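Local coordinates for protein nucleoporin NUP82 (Saccharomyces cerevisiae, PDB 3PBP) that forms part of the nuclear pore complex, as a structural component and docking site for transport factors, its N-terminal domain binding NUP116, at residues N170-G174 against L175-V179; F211-S214 against V215-L218; S391-S394 against K395-E399; S400-N403 against P404-G407. The protein carries 1 engineered substitution. All coordinates share one frame; numbering follows the deposited sequence.

Interaction 1: residues N170-G174 against L175-V179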
loop_
_atom_site.group_PDB
_atom_site.type_symbol
_atom_site.label_atom_id
_atom_site.label_comp_id
_atom_site.label_asym_id
_atom_site.label_seq_id
_atom_site.Cartn_x
_atom_site.Cartn_y
_atom_site.Cartn_z
ATOM N N ASN A 170 -8.882 -3.835 -13.944
ATOM C CA ASN A 170 -10.309 -4.000 -14.196
ATOM C C ASN A 170 -10.696 -3.652 -15.624
ATOM O O ASN A 170 -9.928 -3.027 -16.366
ATOM C CB ASN A 170 -11.133 -3.111 -13.264
ATOM C CG ASN A 170 -11.288 -3.702 -11.883
ATOM O OD1 ASN A 170 -11.752 -4.835 -11.731
ATOM N ND2 ASN A 170 -10.909 -2.935 -10.861
ATOM N N ASN A 171 -11.905 -4.072 -15.988
ATOM C CA ASN A 171 -12.478 -3.804 -17.297
ATOM C C ASN A 171 -13.580 -2.810 -17.036
ATOM O O ASN A 171 -14.714 -2.989 -17.475
ATOM C CB ASN A 171 -13.067 -5.073 -17.916
ATOM C CG ASN A 171 -12.007 -5.954 -18.544
ATOM O OD1 ASN A 171 -11.340 -5.553 -19.508
ATOM N ND2 ASN A 171 -11.832 -7.158 -17.997
ATOM N N SER A 172 -13.239 -1.772 -16.283
ATOM C CA SER A 172 -14.194 -0.737 -15.946
ATOM C C SER A 172 -13.806 0.549 -16.637
ATOM O O SER A 172 -12.697 0.682 -17.149
ATOM C CB SER A 172 -14.218 -0.497 -14.437
ATOM O OG SER A 172 -14.693 -1.629 -13.744
ATOM N N PHE A 173 -14.745 1.479 -16.666
ATOM C CA PHE A 173 -14.527 2.789 -17.242
ATOM C C PHE A 173 -14.963 3.699 -16.108
ATOM O O PHE A 173 -15.588 3.236 -15.156
ATOM C CB PHE A 173 -15.413 3.008 -18.473
ATOM C CG PHE A 173 -15.028 2.175 -19.666
ATOM C CD1 PHE A 173 -13.729 2.204 -20.163
ATOM C CD2 PHE A 173 -15.973 1.383 -20.311
ATOM C CE1 PHE A 173 -13.379 1.453 -21.287
ATOM C CE2 PHE A 173 -15.631 0.632 -21.435
ATOM C CZ PHE A 173 -14.332 0.668 -21.924
ATOM N N GLY A 174 -14.638 4.980 -16.191
ATOM C CA GLY A 174 -15.035 5.881 -15.128
ATOM C C GLY A 174 -14.006 5.909 -14.021
ATOM O O GLY A 174 -12.976 5.231 -14.095
ATOM N N LEU A 175 -14.304 6.673 -12.976
ATOM C CA LEU A 175 -13.388 6.837 -11.856
ATOM C C LEU A 175 -13.369 5.738 -10.767
ATOM O O LEU A 175 -14.391 5.126 -10.431
ATOM C CB LEU A 175 -13.648 8.205 -11.205
ATOM C CG LEU A 175 -13.841 9.405 -12.141
ATOM C CD1 LEU A 175 -14.197 10.649 -11.327
ATOM C CD2 LEU A 175 -12.579 9.627 -12.947
ATOM N N ASP A 176 -12.164 5.503 -10.244
ATOM C CA ASP A 176 -11.886 4.561 -9.159
ATOM C C ASP A 176 -12.356 3.107 -9.253
ATOM O O ASP A 176 -13.018 2.611 -8.339
ATOM C CB ASP A 176 -12.399 5.156 -7.840
ATOM C CG ASP A 176 -12.272 6.673 -7.791
ATOM O OD1 ASP A 176 -11.178 7.199 -8.105
ATOM O OD2 ASP A 176 -13.273 7.336 -7.430
ATOM N N ALA A 177 -12.008 2.413 -10.331
ATOM C CA ALA A 177 -12.389 1.008 -10.441
ATOM C C ALA A 177 -11.660 0.263 -9.310
ATOM O O ALA A 177 -12.266 -0.492 -8.538
ATOM C CB ALA A 177 -11.973 0.454 -11.800
ATOM N N ARG A 178 -10.351 0.505 -9.226
ATOM C CA ARG A 178 -9.459 -0.076 -8.209
ATOM C C ARG A 178 -8.389 1.001 -7.935
ATOM O O ARG A 178 -8.433 2.088 -8.537
ATOM C CB ARG A 178 -8.781 -1.333 -8.752
ATOM C CG ARG A 178 -8.119 -1.061 -10.098
ATOM C CD ARG A 178 -6.940 -1.956 -10.374
ATOM N NE ARG A 178 -6.053 -1.317 -11.340
ATOM C CZ ARG A 178 -4.824 -1.729 -11.616
ATOM N NH1 ARG A 178 -4.326 -2.793 -11.005
ATOM N NH2 ARG A 178 -4.087 -1.064 -12.490
ATOM N N VAL A 179 -7.426 0.713 -7.059
ATOM C CA VAL A 179 -6.391 1.703 -6.759
ATOM C C VAL A 179 -5.352 1.827 -7.874
ATOM O O VAL A 179 -4.676 0.857 -8.214
ATOM C CB VAL A 179 -5.651 1.378 -5.457
ATOM C CG1 VAL A 179 -4.762 2.543 -5.066
ATOM C CG2 VAL A 179 -6.640 1.072 -4.371
#

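Interaction 2: residues F211-S214 against V215-L218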
loop_
_atom_site.group_PDB
_atom_site.type_symbol
_atom_site.label_atom_id
_atom_site.label_comp_id
_atom_site.label_asym_id
_atom_site.label_seq_id
_atom_site.Cartn_x
_atom_site.Cartn_y
_atom_site.Cartn_z
ATOM N N PHE A 211 -3.327 -8.352 4.961
ATOM C CA PHE A 211 -2.410 -8.583 3.841
ATOM C C PHE A 211 -1.464 -9.640 4.400
ATOM O O PHE A 211 -0.384 -9.330 4.900
ATOM C CB PHE A 211 -1.627 -7.325 3.494
ATOM C CG PHE A 211 -0.911 -7.412 2.183
ATOM C CD1 PHE A 211 -1.566 -7.091 1.000
ATOM C CD2 PHE A 211 0.420 -7.789 2.129
ATOM C CE1 PHE A 211 -0.901 -7.142 -0.211
ATOM C CE2 PHE A 211 1.091 -7.844 0.924
ATOM C CZ PHE A 211 0.431 -7.519 -0.248
ATOM N N LEU A 212 -1.877 -10.893 4.298
ATOM C CA LEU A 212 -1.126 -11.995 4.879
ATOM C C LEU A 212 -0.242 -12.835 3.977
ATOM O O LEU A 212 -0.526 -13.027 2.804
ATOM C CB LEU A 212 -2.118 -12.915 5.594
ATOM C CG LEU A 212 -3.188 -12.162 6.400
ATOM C CD1 LEU A 212 -4.408 -13.035 6.600
ATOM C CD2 LEU A 212 -2.612 -11.722 7.720
ATOM N N PRO A 213 0.866 -13.346 4.533
ATOM C CA PRO A 213 1.807 -14.192 3.788
ATOM C C PRO A 213 1.215 -15.612 3.863
ATOM O O PRO A 213 0.114 -15.776 4.379
ATOM C CB PRO A 213 3.103 -14.027 4.582
ATOM C CG PRO A 213 2.613 -13.947 5.970
ATOM C CD PRO A 213 1.398 -13.031 5.873
ATOM N N SER A 214 1.907 -16.630 3.364
ATOM C CA SER A 214 1.358 -17.991 3.412
ATOM C C SER A 214 1.548 -18.626 4.790
ATOM O O SER A 214 0.818 -19.556 5.168
ATOM C CB SER A 214 2.029 -18.867 2.365
ATOM O OG SER A 214 3.366 -19.129 2.759
ATOM N N VAL A 215 2.538 -18.135 5.534
ATOM C CA VAL A 215 2.816 -18.635 6.879
ATOM C C VAL A 215 3.136 -17.408 7.720
ATOM O O VAL A 215 4.232 -16.852 7.648
ATOM C CB VAL A 215 4.012 -19.610 6.894
ATOM C CG1 VAL A 215 4.272 -20.094 8.291
ATOM C CG2 VAL A 215 3.734 -20.772 5.979
ATOM N N LEU A 216 2.157 -16.999 8.517
ATOM C CA LEU A 216 2.254 -15.817 9.351
ATOM C C LEU A 216 3.039 -15.944 10.652
ATOM O O LEU A 216 2.792 -16.852 11.456
ATOM C CB LEU A 216 0.845 -15.339 9.663
ATOM C CG LEU A 216 0.650 -14.027 10.411
ATOM C CD1 LEU A 216 0.994 -12.859 9.513
ATOM C CD2 LEU A 216 -0.811 -13.946 10.871
ATOM N N LEU A 217 3.985 -15.015 10.848
ATOM C CA LEU A 217 4.793 -14.946 12.073
ATOM C C LEU A 217 3.920 -14.206 13.081
ATOM O O LEU A 217 3.559 -13.049 12.882
ATOM C CB LEU A 217 6.064 -14.135 11.856
ATOM C CG LEU A 217 7.422 -14.834 11.929
ATOM C CD1 LEU A 217 8.474 -13.775 12.202
ATOM C CD2 LEU A 217 7.448 -15.899 13.014
ATOM N N LEU A 218 3.570 -14.868 14.168
ATOM C CA LEU A 218 2.716 -14.233 15.158
ATOM C C LEU A 218 3.044 -14.751 16.559
ATOM O O LEU A 218 2.911 -15.941 16.818
ATOM C CB LEU A 218 1.260 -14.538 14.800
ATOM C CG LEU A 218 0.120 -13.706 15.387
ATOM C CD1 LEU A 218 0.258 -12.275 14.943
ATOM C CD2 LEU A 218 -1.197 -14.256 14.918
#

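Interaction 3: residues S391-S394 against K395-E399. Engineered in segment 395-399: Ser396 (natural residue Cys).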
loop_
_atom_site.group_PDB
_atom_site.type_symbol
_atom_site.label_atom_id
_atom_site.label_comp_id
_atom_site.label_asym_id
_atom_site.label_seq_id
_atom_site.Cartn_x
_atom_site.Cartn_y
_atom_site.Cartn_z
ATOM N N SER A 391 5.499 10.147 23.064
ATOM C CA SER A 391 5.634 9.371 24.289
ATOM C C SER A 391 4.443 9.580 25.213
ATOM O O SER A 391 3.997 8.656 25.887
ATOM C CB SER A 391 6.930 9.741 25.007
ATOM O OG SER A 391 6.996 11.132 25.244
ATOM N N THR A 392 3.925 10.801 25.239
ATOM C CA THR A 392 2.775 11.127 26.071
ATOM C C THR A 392 1.514 10.564 25.433
ATOM O O THR A 392 0.609 10.081 26.126
ATOM C CB THR A 392 2.600 12.636 26.194
ATOM O OG1 THR A 392 3.817 13.217 26.675
ATOM C CG2 THR A 392 1.465 12.959 27.142
ATOM N N LEU A 393 1.465 10.642 24.105
ATOM C CA LEU A 393 0.336 10.149 23.332
ATOM C C LEU A 393 0.073 8.661 23.577
ATOM O O LEU A 393 -1.074 8.239 23.700
ATOM C CB LEU A 393 0.587 10.399 21.841
ATOM C CG LEU A 393 -0.491 9.950 20.849
ATOM C CD1 LEU A 393 -1.849 10.530 21.215
ATOM C CD2 LEU A 393 -0.079 10.389 19.460
ATOM N N SER A 394 1.131 7.860 23.653
ATOM C CA SER A 394 0.941 6.434 23.875
ATOM C C SER A 394 0.577 6.165 25.321
ATOM O O SER A 394 -0.137 5.215 25.608
ATOM C CB SER A 394 2.191 5.640 23.490
ATOM O OG SER A 394 3.184 5.739 24.485
ATOM N N LYS A 395 1.057 7.003 26.233
ATOM C CA LYS A 395 0.742 6.823 27.646
ATOM C C LYS A 395 -0.748 6.990 27.847
ATOM O O LYS A 395 -1.384 6.177 28.511
ATOM C CB LYS A 395 1.505 7.830 28.512
ATOM C CG LYS A 395 3.003 7.562 28.539
ATOM C CD LYS A 395 3.795 8.609 29.318
ATOM C CE LYS A 395 5.294 8.317 29.229
ATOM N NZ LYS A 395 6.115 9.337 29.939
ATOM N N SER A 396 -1.309 8.038 27.260
ATOM C CA SER A 396 -2.732 8.276 27.397
ATOM C C SER A 396 -3.555 7.195 26.692
ATOM O O SER A 396 -4.629 6.825 27.166
ATOM C CB SER A 396 -3.099 9.675 26.881
ATOM O OG SER A 396 -2.741 9.856 25.533
ATOM N N ILE A 397 -3.054 6.673 25.574
ATOM C CA ILE A 397 -3.785 5.626 24.864
ATOM C C ILE A 397 -3.826 4.403 25.767
ATOM O O ILE A 397 -4.869 3.773 25.938
ATOM C CB ILE A 397 -3.108 5.199 23.532
ATOM C CG1 ILE A 397 -3.135 6.344 22.519
ATOM C CG2 ILE A 397 -3.829 3.988 22.959
ATOM C CD1 ILE A 397 -2.514 5.990 21.188
ATOM N N ASN A 398 -2.682 4.086 26.359
ATOM C CA ASN A 398 -2.574 2.922 27.220
ATOM C C ASN A 398 -3.147 3.120 28.621
ATOM O O ASN A 398 -3.540 2.153 29.274
ATOM C CB ASN A 398 -1.110 2.464 27.280
ATOM C CG ASN A 398 -0.575 2.021 25.906
ATOM O OD1 ASN A 398 -1.219 1.242 25.193
ATOM N ND2 ASN A 398 0.606 2.515 25.538
ATOM N N GLU A 399 -3.216 4.364 29.082
ATOM C CA GLU A 399 -3.761 4.636 30.408
ATOM C C GLU A 399 -5.155 5.246 30.348
ATOM O O GLU A 399 -5.681 5.709 31.359
ATOM C CB GLU A 399 -2.820 5.549 31.189
ATOM C CG GLU A 399 -1.508 4.872 31.568
ATOM C CD GLU A 399 -0.549 5.802 32.281
ATOM O OE1 GLU A 399 -0.932 6.351 33.336
ATOM O OE2 GLU A 399 0.586 5.987 31.788
#

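Interaction 4: residues S400-N403 against P404-G407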
loop_
_atom_site.group_PDB
_atom_site.type_symbol
_atom_site.label_atom_id
_atom_site.label_comp_id
_atom_site.label_asym_id
_atom_site.label_seq_id
_atom_site.Cartn_x
_atom_site.Cartn_y
_atom_site.Cartn_z
ATOM N N SER A 400 -5.744 5.235 29.154
ATOM C CA SER A 400 -7.090 5.763 28.924
ATOM C C SER A 400 -7.345 7.113 29.582
ATOM O O SER A 400 -8.442 7.377 30.068
ATOM C CB SER A 400 -8.139 4.751 29.402
ATOM O OG SER A 400 -8.111 3.566 28.619
ATOM N N ASP A 401 -6.332 7.972 29.584
ATOM C CA ASP A 401 -6.454 9.298 30.184
ATOM C C ASP A 401 -6.048 10.379 29.181
ATOM O O ASP A 401 -4.874 10.506 28.836
ATOM C CB ASP A 401 -5.561 9.395 31.425
ATOM C CG ASP A 401 -5.856 10.636 32.267
ATOM O OD1 ASP A 401 -5.974 11.747 31.697
ATOM O OD2 ASP A 401 -5.963 10.500 33.507
ATOM N N LEU A 402 -7.018 11.170 28.737
ATOM C CA LEU A 402 -6.762 12.223 27.763
ATOM C C LEU A 402 -6.103 13.494 28.298
ATOM O O LEU A 402 -5.446 14.210 27.549
ATOM C CB LEU A 402 -8.067 12.585 27.057
ATOM C CG LEU A 402 -8.337 11.928 25.700
ATOM C CD1 LEU A 402 -7.919 10.480 25.718
ATOM C CD2 LEU A 402 -9.802 12.053 25.370
ATOM N N ASN A 403 -6.269 13.766 29.590
ATOM C CA ASN A 403 -5.706 14.963 30.225
ATOM C C ASN A 403 -4.290 15.367 29.828
ATOM O O ASN A 403 -4.058 16.501 29.425
ATOM C CB ASN A 403 -5.765 14.824 31.743
ATOM C CG ASN A 403 -7.181 14.844 32.270
ATOM O OD1 ASN A 403 -7.897 15.839 32.123
ATOM N ND2 ASN A 403 -7.597 13.742 32.888
ATOM N N PRO A 404 -3.323 14.453 29.950
ATOM C CA PRO A 404 -1.950 14.792 29.585
ATOM C C PRO A 404 -1.849 15.564 28.272
ATOM O O PRO A 404 -1.027 16.473 28.145
ATOM C CB PRO A 404 -1.277 13.427 29.513
ATOM C CG PRO A 404 -1.977 12.671 30.594
ATOM C CD PRO A 404 -3.421 13.041 30.360
ATOM N N LEU A 405 -2.690 15.209 27.303
ATOM C CA LEU A 405 -2.679 15.854 25.985
ATOM C C LEU A 405 -2.923 17.347 26.025
ATOM O O LEU A 405 -2.415 18.088 25.186
ATOM C CB LEU A 405 -3.722 15.214 25.076
ATOM C CG LEU A 405 -3.424 13.781 24.663
ATOM C CD1 LEU A 405 -4.553 13.254 23.795
ATOM C CD2 LEU A 405 -2.095 13.745 23.925
ATOM N N ALA A 406 -3.720 17.779 26.998
ATOM C CA ALA A 406 -4.046 19.190 27.173
ATOM C C ALA A 406 -2.765 20.007 27.347
ATOM O O ALA A 406 -1.945 19.727 28.234
ATOM C CB ALA A 406 -4.942 19.365 28.391
ATOM N N GLY A 407 -2.591 21.009 26.493
ATOM C CA GLY A 407 -1.407 21.839 26.582
ATOM C C GLY A 407 -0.274 21.403 25.669
ATOM O O GLY A 407 0.291 22.228 24.946
#

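Interaction 1: residues N170-G174 against L175-V179
Asn170 ND2 is the polar atom that most groups approach: it lies over the Ala177-Arg178 peptide, 3.6 Å from Ala177 C, and against the first side-chain carbons of Arg178, with CB and CG both at 3.4 Å from ND2. None of these approaches is a hydrogen bond. CG of Asn170 stands beside its own backbone N, anti to the carbonyl carbon (chi1 -80°), which carries the amide over to the returning chain. The side chains of Asn170 and Arg178 run antiparallel alongside each other, with amide and guanidinium planes nearly perpendicular (86°). One step further round, Ala177 CB faces Ser172 CB at 3.6 Å. Gly174, with its positive phi of 87°, leads from the strand into the turn. The polar end of Arg178 is used away from this turn: NH1 bonds to Asn167 O and NH2 to Asp148 O. Ser172 and Phe173 pair as an antiparallel strand with the chain of NUP116, extending the sheet from one protein into the other, and Leu175 packs on Leu119 of NUP116. The two limbs of the turn thus meet by van der Waals contact, and the hydrogen bonds of Arg178 and of strand 172-174 go to partners outside it.

Interaction 2: residues F211-S214 against V215-L218
The puckered pyrrolidine ring of Pro213 meets Leu216 with the edge formed by CG and CD: CD lies 3.7 Å from Leu216 CD1, and CG lies 3.9 Å from Leu216 CA. That same CG sits 3.7 Å from the carbonyl oxygen Val215 O. Around the ring, outside the turn, His133 and Cys141 also touch Pro213. The one truly flat side chain, the phenyl ring of Phe211, makes no contact with 215-218 and packs on Val143, Ile151 and Met153 of the neighbouring strands. Leu216 reaches back to the proline through two torsions: CG is anti to the backbone N (chi1 -174°), and chi2 of 72° then sets CD1 as the branch that meets the ring. This methyl also meets Leu212 CD2 at 4.2 Å, so a single branch touches two side chains of the incoming chain. At the corner, Ser214 OG comes within 3.6 Å of Val215 CG2, but its hydrogen bond goes to Asp155 OD2. Strand 215-217 then pairs antiparallel with strand 269-271; Leu216 bonds through its backbone to Val270, and Ser214, just ahead of the strand, bonds to Ile272. Arg277 NH1 holds Leu212 O. The turn thus leads a buried loop into a two-stranded sheet. Its own two halves share no hydrogen bond and meet through aliphatic carbon, while these backbone bonds and the Ser214 hydroxyl find their partners outside the turn.

Interaction 3: residues S391-S394 against K395-E399
Ser396 and Thr392 stand one turn apart in helix 387-399, whose alpha-helical i to i+4 bonding carries this contact; the domain is a beta-propeller, and the helix lies between strands 380-385 and 413-419 of one four-stranded blade. Among the backbone bonds, Ser396 N to Thr392 O is the straightest (3.0 Å, 164° at the hydrogen). Ile397 N to Leu393 O and Asn398 N to Ser394 O continue the series, whereas Lys395 N to Ser391 O is long and weak at 3.4 Å. One side-chain bond supplements the helical series: the engineered Ser396, a cysteine in the natural sequence, gives its hydroxyl OG to Leu393 O at 3.0 Å. OG lies between the backbone N and the carbonyl carbon (chi1 59°) and comes from above the carbonyl plane, on the same face as Ile397 N, so Leu393 O accepts two bonds. Ser394 OG makes a weak bond back to Ser391 O. Apolar contact is slight: Leu393 CG and Ile397 CD1 are 4.5 Å apart on the face that packs against another protein of the assembly. Lys395 extends its chain past the carbonyl of Ser391. Further along, Asn398 folds its amide back against the Ser394 carbonyl, with ND2 at 2.8 Å from Ser394 O at a poor angle for a bond; the hydrogen bond of ND2 goes instead to Asp308 OD2.

Interaction 4: residues S400-N403 against P404-G407
Asp401, which follows the Schellman residue Ser400 with its positive phi at the close of helix 387-399, meets Pro404 through one carboxylate oxygen: OD1 is 3.2 Å from Pro404 CD, and the two side chains cross at about a right angle. CG anti to the backbone N (chi1 -168°) swings the carboxylate forward along the chain, where OD1 also takes a bond from Asn403 ND2 at 2.8 Å, on its syn side but tilted out of the carboxylate plane, and a weak one from Asn403 N. This oxygen therefore holds the Asn403 amide and, weakly, its backbone N as the chain turns. Leu402 follows, and its carbonyl O accepts Leu405 N at 2.9 Å from above the carbonyl plane; its CG is 4.4 Å from Leu405 CD1. Asn403 O then accepts Ala406 N at 2.8 Å, again from above the plane. These two i to i+3 bonds are those of a 3-10 turn, with Pro404, which has no N-H to give, inside it. The turn lies in the loop between helix 387-399 and strand 413-419: Pro404 packs on Thr392 and Leu405 on Ser396 of the helix, while Leu405 and Leu402 also touch another protein of the assembly.

Interaction 2 is the buried one, its centre about 14 Å from the centre of the chain, whereas interactions 1 and 4 lie at the surface and interaction 3 is partly buried. Interactions 1 and 2 join loops to short strands through side-chain contact and without hydrogen bonds of their own; the first adds its strand to NUP116, the second to a sheet of the same chain. Interactions 3 and 4 are closed by backbone bonds, i to i+4 in the helix and i to i+3 in the turn after it. Their centres are about 8 Å apart, and they touch: Ser396 O and Asp401 N probably form a hydrogen bond, and Leu393 packs on Leu405.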